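Local coordinates for D-alanyl-lipoteichoic acid synthetase (Streptococcus pneumoniae, PDB 3BMA), which acts in the D-alanylation of lipoteichoic acid as a membrane-associated protein of the DltD family, at the interface of chains A and B. Coordinates in Å, arbitrary orientation; residue numbers count along the deposited sequence, not the author numbering. Chains: chain A/B, D-alanyl-lipoteichoic acid synthetase.

The interface of chains A and B. Residues chain A 125-128, 130, 154, 156-158; chain B 190, 193-194.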
# COMPACT_ATOMS: atom_id res chain seq x y z
N PHE A 125 -1.56 21.77 -18.65
CA PHE A 125 -2.00 20.76 -17.69
C PHE A 125 -0.91 19.70 -17.53
O PHE A 125 -0.56 19.01 -18.49
CB PHE A 125 -3.31 20.13 -18.17
CG PHE A 125 -3.93 19.16 -17.18
CD1 PHE A 125 -4.62 19.63 -16.07
CD2 PHE A 125 -3.84 17.80 -17.39
CE1 PHE A 125 -5.19 18.75 -15.17
CE2 PHE A 125 -4.42 16.90 -16.49
CZ PHE A 125 -5.10 17.38 -15.38
N ASN A 126 -0.35 19.60 -16.33
CA ASN A 126 0.62 18.55 -16.02
C ASN A 126 0.05 17.51 -15.07
O ASN A 126 -1.10 17.63 -14.64
CB ASN A 126 1.95 19.14 -15.49
CG ASN A 126 1.80 19.90 -14.17
OD1 ASN A 126 0.76 19.84 -13.51
ND2 ASN A 126 2.85 20.60 -13.78
N GLY A 127 0.85 16.50 -14.73
CA GLY A 127 0.46 15.45 -13.78
C GLY A 127 0.33 15.89 -12.34
O GLY A 127 -0.38 15.26 -11.55
N ASP A 128 1.03 16.96 -11.98
CA ASP A 128 0.92 17.55 -10.65
C ASP A 128 -0.46 18.17 -10.45
O ASP A 128 -1.01 18.12 -9.35
CB ASP A 128 2.04 18.57 -10.40
CG ASP A 128 2.01 19.15 -9.00
OD1 ASP A 128 1.66 18.44 -8.03
OD2 ASP A 128 2.34 20.34 -8.87
N LEU A 130 -3.21 17.06 -12.08
CA LEU A 130 -4.10 15.90 -12.04
C LEU A 130 -4.24 15.40 -10.60
O LEU A 130 -5.35 15.27 -10.09
CB LEU A 130 -3.57 14.78 -12.92
CG LEU A 130 -4.51 13.88 -13.75
CD1 LEU A 130 -3.71 12.72 -14.31
CD2 LEU A 130 -5.72 13.36 -12.99
N PHE A 154 -8.90 14.39 -22.48
CA PHE A 154 -8.04 13.21 -22.58
C PHE A 154 -8.87 11.96 -22.33
O PHE A 154 -9.00 11.53 -21.18
CB PHE A 154 -6.93 13.25 -21.53
CG PHE A 154 -6.13 14.52 -21.50
CD1 PHE A 154 -6.14 15.32 -20.35
CD2 PHE A 154 -5.33 14.90 -22.57
CE1 PHE A 154 -5.38 16.48 -20.29
CE2 PHE A 154 -4.57 16.07 -22.51
CZ PHE A 154 -4.59 16.86 -21.38
N ASN A 156 -8.11 8.91 -22.89
CA ASN A 156 -7.21 7.97 -22.22
C ASN A 156 -6.25 8.67 -21.26
O ASN A 156 -5.03 8.60 -21.41
CB ASN A 156 -6.44 7.13 -23.25
CG ASN A 156 -7.29 6.04 -23.88
OD1 ASN A 156 -8.23 5.53 -23.26
ND2 ASN A 156 -6.95 5.67 -25.11
N VAL A 157 -6.83 9.35 -20.27
CA VAL A 157 -6.07 10.10 -19.26
C VAL A 157 -5.36 9.14 -18.28
O VAL A 157 -5.75 7.98 -18.13
CB VAL A 157 -7.01 11.12 -18.51
CG1 VAL A 157 -8.00 10.42 -17.56
CG2 VAL A 157 -6.22 12.21 -17.79
N ALA A 158 -4.28 9.63 -17.65
CA ALA A 158 -3.64 8.93 -16.55
C ALA A 158 -4.60 8.88 -15.36
O ALA A 158 -5.33 9.85 -15.12
CB ALA A 158 -2.34 9.62 -16.16
N GLN B 190 3.16 8.51 -15.82
CA GLN B 190 2.92 9.94 -15.87
C GLN B 190 3.73 10.61 -16.98
O GLN B 190 3.17 11.38 -17.76
CB GLN B 190 3.29 10.55 -14.52
CG GLN B 190 3.00 12.01 -14.33
CD GLN B 190 3.09 12.40 -12.87
OE1 GLN B 190 2.13 12.89 -12.29
NE2 GLN B 190 4.25 12.17 -12.26
N PHE B 193 2.57 9.79 -20.67
CA PHE B 193 1.36 10.49 -21.08
C PHE B 193 1.60 12.00 -21.27
O PHE B 193 1.25 12.55 -22.31
CB PHE B 193 0.23 10.25 -20.06
CG PHE B 193 -1.05 10.97 -20.40
CD1 PHE B 193 -1.38 12.16 -19.76
CD2 PHE B 193 -1.92 10.45 -21.35
CE1 PHE B 193 -2.56 12.83 -20.07
CE2 PHE B 193 -3.10 11.11 -21.66
CZ PHE B 193 -3.42 12.30 -21.02
N PHE B 194 2.17 12.65 -20.26
CA PHE B 194 2.28 14.11 -20.25
C PHE B 194 3.43 14.68 -21.09
O PHE B 194 3.43 15.87 -21.42
CB PHE B 194 2.34 14.64 -18.81
CG PHE B 194 1.03 14.51 -18.07
CD1 PHE B 194 0.81 13.44 -17.21
CD2 PHE B 194 0.02 15.45 -18.26
CE1 PHE B 194 -0.41 13.30 -16.54
CE2 PHE B 194 -1.19 15.33 -17.59
CZ PHE B 194 -1.41 14.25 -16.73
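Two consecutive phenylalanines at the C-terminal end of helix 174-194, B:Phe193 and B:Phe194, carry this apolar patch of a two-fold symmetric interface, a worked example of aromatic rings packing on a partner chain. They meet the start of helix 127-136 and the loop at A:Phe154 to A:Ala158.

Packing of a ring face on backbone dominates at B:Phe194. Its CG stands anti to its own carbonyl carbon (chi1 -70°), and one face lies against the turn that opens the helix: the amide N of A:Gly127 sits 3.6 Å above the ring plane, over its centre, with the carbonyl carbon of A:Asn126 nearer the rim. With no side chain at A:Gly127, its CA comes to 3.6 Å from CE1 of B:Phe194. B:Phe193 CD1 backs the opposite face, so the ring is sandwiched between its neighbour and the partner. At its edge, in plane, come A:Phe125 CD2, 3.6 Å from CE2 of B:Phe194, and A:Leu130 CD1, 3.7 Å from CZ; both side chains cross it obliquely.

Edge-to-face packing governs B:Phe193, whose CG is anti to its backbone N (chi1 179°). The ring drives its CE1–CZ edge into a face of A:Phe154, the planes 80° apart and CZ 3.5 Å from CG of A:Phe154. One face of B:Phe193 lies over the amide N of A:Ala158; the carbonyl O of A:Asn156 lies off the plane on that same side, beside the rim, 3.2 Å from CE2 of B:Phe193.

B:Gln190, one turn earlier, adds a van der Waals contact at the margin, its extended chain bringing amide oxygen OE1 to 3.4 Å from CA of A:Gly127. Shape and aromatic burial thus join the two chains here; repeated by symmetry, the patch may support a dimer, though the crystal alone does not establish one.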